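Local coordinates for hypothetical protein PA3499 (Pseudomonas aeruginosa, PDB 2IG8) that is of unknown function but belongs to the YjgF-like (endoribonuclease L-PSP) family of small trimeric alpha/beta proteins, at residues B[53-62]-B[90-101]. Numbering follows the deposited sequence.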
# COMPACT_ATOMS: atom_id res chain seq x y z
N ALA B 53 -20.50 -8.14 3.66
CA ALA B 53 -19.37 -7.26 3.29
C ALA B 53 -19.68 -5.78 3.52
O ALA B 53 -18.83 -5.03 3.97
CB ALA B 53 -18.96 -7.49 1.83
N HIS B 54 -20.91 -5.38 3.18
CA HIS B 54 -21.37 -4.02 3.38
C HIS B 54 -21.34 -3.66 4.88
O HIS B 54 -20.80 -2.63 5.24
CB HIS B 54 -22.77 -3.89 2.82
CG HIS B 54 -23.39 -2.54 2.95
ND1 HIS B 54 -24.64 -2.27 2.46
CD2 HIS B 54 -22.91 -1.36 3.42
CE1 HIS B 54 -24.93 -1.00 2.69
NE2 HIS B 54 -23.92 -0.44 3.30
N ALA B 55 -21.92 -4.52 5.72
CA ALA B 55 -21.92 -4.29 7.16
C ALA B 55 -20.47 -4.25 7.73
O ALA B 55 -20.13 -3.35 8.54
CB ALA B 55 -22.81 -5.32 7.91
N GLN B 56 -19.63 -5.18 7.29
CA GLN B 56 -18.25 -5.20 7.74
C GLN B 56 -17.52 -3.92 7.31
O GLN B 56 -16.78 -3.34 8.10
CB GLN B 56 -17.50 -6.43 7.24
CG GLN B 56 -17.95 -7.77 7.90
CD GLN B 56 -16.98 -8.91 7.70
OE1 GLN B 56 -15.78 -8.71 7.59
NE2 GLN B 56 -17.52 -10.16 7.72
N ALA B 57 -17.72 -3.50 6.07
CA ALA B 57 -17.00 -2.31 5.58
C ALA B 57 -17.40 -1.08 6.40
O ALA B 57 -16.56 -0.27 6.75
CB ALA B 57 -17.23 -2.09 4.10
N LEU B 58 -18.66 -0.98 6.77
CA LEU B 58 -19.12 0.11 7.63
C LEU B 58 -18.53 0.09 9.04
O LEU B 58 -18.22 1.15 9.61
CB LEU B 58 -20.64 0.15 7.70
CG LEU B 58 -21.43 0.67 6.49
CD1 LEU B 58 -22.93 0.48 6.70
CD2 LEU B 58 -21.08 2.11 6.18
N VAL B 59 -18.43 -1.09 9.65
CA VAL B 59 -17.75 -1.23 10.93
C VAL B 59 -16.30 -0.78 10.81
O VAL B 59 -15.81 -0.05 11.67
CB VAL B 59 -17.83 -2.68 11.49
CG1 VAL B 59 -16.84 -2.89 12.66
CG2 VAL B 59 -19.30 -3.03 11.88
N VAL B 60 -15.62 -1.21 9.74
CA VAL B 60 -14.24 -0.86 9.49
C VAL B 60 -14.09 0.65 9.34
O VAL B 60 -13.26 1.25 10.03
CB VAL B 60 -13.67 -1.57 8.22
CG1 VAL B 60 -12.30 -0.95 7.78
CG2 VAL B 60 -13.49 -3.06 8.51
N LEU B 61 -14.92 1.27 8.49
CA LEU B 61 -14.89 2.72 8.32
C LEU B 61 -15.20 3.47 9.64
O LEU B 61 -14.57 4.47 9.94
CB LEU B 61 -15.81 3.18 7.16
CG LEU B 61 -15.35 2.72 5.76
CD1 LEU B 61 -16.46 2.90 4.69
CD2 LEU B 61 -14.02 3.44 5.33
N GLY B 62 -16.13 2.95 10.46
CA GLY B 62 -16.35 3.47 11.83
C GLY B 62 -15.11 3.43 12.72
O GLY B 62 -14.88 4.34 13.51
N ASP B 90 -17.64 -8.86 -3.78
CA ASP B 90 -18.10 -7.93 -2.73
C ASP B 90 -17.72 -6.47 -3.01
O ASP B 90 -18.00 -5.58 -2.20
CB ASP B 90 -17.54 -8.36 -1.36
CG ASP B 90 -18.19 -9.64 -0.83
OD1 ASP B 90 -19.29 -9.99 -1.29
OD2 ASP B 90 -17.60 -10.33 0.04
N LYS B 91 -17.05 -6.20 -4.13
CA LYS B 91 -16.58 -4.84 -4.43
C LYS B 91 -17.71 -3.83 -4.40
O LYS B 91 -17.52 -2.73 -3.91
CB LYS B 91 -15.84 -4.78 -5.78
CG LYS B 91 -16.68 -5.10 -6.99
CD LYS B 91 -15.89 -5.00 -8.31
CE LYS B 91 -16.84 -5.04 -9.51
NZ LYS B 91 -17.65 -3.80 -9.59
N ASP B 92 -18.89 -4.21 -4.90
CA ASP B 92 -19.98 -3.24 -4.93
C ASP B 92 -20.58 -2.97 -3.54
O ASP B 92 -21.22 -1.95 -3.34
CB ASP B 92 -21.06 -3.68 -5.88
CG ASP B 92 -20.64 -3.57 -7.34
OD1 ASP B 92 -19.60 -2.88 -7.62
OD2 ASP B 92 -21.36 -4.15 -8.19
N ALA B 93 -20.42 -3.94 -2.64
CA ALA B 93 -20.87 -3.82 -1.26
C ALA B 93 -19.98 -2.81 -0.55
O ALA B 93 -20.47 -2.03 0.26
CB ALA B 93 -20.84 -5.13 -0.58
N ILE B 94 -18.67 -2.85 -0.81
CA ILE B 94 -17.76 -1.84 -0.30
C ILE B 94 -18.15 -0.46 -0.88
O ILE B 94 -18.20 0.55 -0.15
CB ILE B 94 -16.27 -2.23 -0.58
CG1 ILE B 94 -15.69 -3.23 0.44
CG2 ILE B 94 -15.40 -1.02 -0.45
CD1 ILE B 94 -16.45 -4.39 0.90
N GLY B 95 -18.47 -0.41 -2.17
CA GLY B 95 -19.00 0.83 -2.78
C GLY B 95 -20.20 1.43 -2.03
O GLY B 95 -20.23 2.62 -1.70
N ARG B 96 -21.16 0.58 -1.69
CA ARG B 96 -22.35 1.01 -0.98
C ARG B 96 -22.00 1.57 0.38
O ARG B 96 -22.50 2.61 0.73
CB ARG B 96 -23.29 -0.16 -0.76
CG ARG B 96 -24.26 -0.38 -1.85
CD ARG B 96 -25.24 -1.47 -1.46
NE ARG B 96 -26.20 -1.75 -2.54
CZ ARG B 96 -25.92 -2.39 -3.67
NH1 ARG B 96 -24.67 -2.82 -3.96
NH2 ARG B 96 -26.91 -2.59 -4.53
N ALA B 97 -21.10 0.89 1.09
CA ALA B 97 -20.60 1.34 2.40
C ALA B 97 -19.98 2.74 2.30
O ALA B 97 -20.28 3.64 3.09
CB ALA B 97 -19.60 0.36 2.96
N ARG B 98 -19.13 2.94 1.29
CA ARG B 98 -18.52 4.22 1.06
C ARG B 98 -19.54 5.31 0.74
O ARG B 98 -19.43 6.44 1.26
CB ARG B 98 -17.47 4.12 -0.03
CG ARG B 98 -16.21 3.46 0.47
CD ARG B 98 -15.07 3.63 -0.51
NE ARG B 98 -15.25 2.83 -1.71
CZ ARG B 98 -14.26 2.34 -2.46
NH1 ARG B 98 -14.55 1.60 -3.52
NH2 ARG B 98 -12.99 2.58 -2.17
N GLN B 99 -20.54 5.01 -0.08
CA GLN B 99 -21.55 6.03 -0.40
C GLN B 99 -22.24 6.48 0.89
O GLN B 99 -22.50 7.66 1.08
CB GLN B 99 -22.58 5.51 -1.40
CG GLN B 99 -22.00 5.32 -2.81
CD GLN B 99 -21.80 6.62 -3.57
OE1 GLN B 99 -22.24 7.69 -3.16
NE2 GLN B 99 -21.11 6.52 -4.71
N GLU B 100 -22.51 5.54 1.79
CA GLU B 100 -23.21 5.89 3.02
C GLU B 100 -22.31 6.63 4.00
O GLU B 100 -22.71 7.64 4.56
CB GLU B 100 -23.84 4.63 3.65
CG GLU B 100 -24.91 4.07 2.76
CD GLU B 100 -25.46 2.70 3.20
OE1 GLU B 100 -24.89 2.06 4.12
OE2 GLU B 100 -26.45 2.28 2.56
N PHE B 101 -21.08 6.16 4.17
CA PHE B 101 -20.10 6.75 5.08
C PHE B 101 -19.72 8.16 4.67
O PHE B 101 -19.56 9.05 5.52
CB PHE B 101 -18.86 5.86 5.13
CG PHE B 101 -17.82 6.27 6.15
CD1 PHE B 101 -18.03 6.07 7.50
CD2 PHE B 101 -16.63 6.81 5.76
CE1 PHE B 101 -17.07 6.43 8.43
CE2 PHE B 101 -15.63 7.14 6.68
CZ PHE B 101 -15.88 6.95 8.03
O HOH W 1 -21.48 -9.51 1.28
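His-54 and Ala-97 interlock helices 53-70 and 91-101, which lie side by side on the beta-sheet of this YjgF-like fold. The segment axes cross at -44° and approach to 7.9 Å, a short separation in keeping with the alanines at the interface: Ala-57 CB meets Ala-97 CB at 3.6 Å. Packing is knobs-into-holes in both directions, Ala-97 seated among His-54, Ala-57, Leu-58 and Leu-61, and His-54 among Ala-93, Arg-96, Ala-97 and Glu-100. The His-54 ring reaches across helix 91-101 because chi1 of -180° sets CG anti to the backbone N, and Arg-96 CB sits over one face, toward the rim, in a CH-pi contact. His-54 NE2 donates to Glu-100 OE1 at 2.8 Å; the acceptor lies near the ring plane, yet the N-H approaches from above the carboxylate plane, and the 146° angle at hydrogen shows a bent bond. On the sheet-facing side, Ile-94 sends CD1 to Ala-53 and Ala-57 while also touching Val-83 and Val-126 of the strands below. Toward the C-terminal end of helix 91-101, the Phe-101 ring lies against Leu-61, whose CB stands over the ring centre, 3.6 Å from the centroid, while Phe-101 CZ abuts Leu-61 O at 3.4 Å.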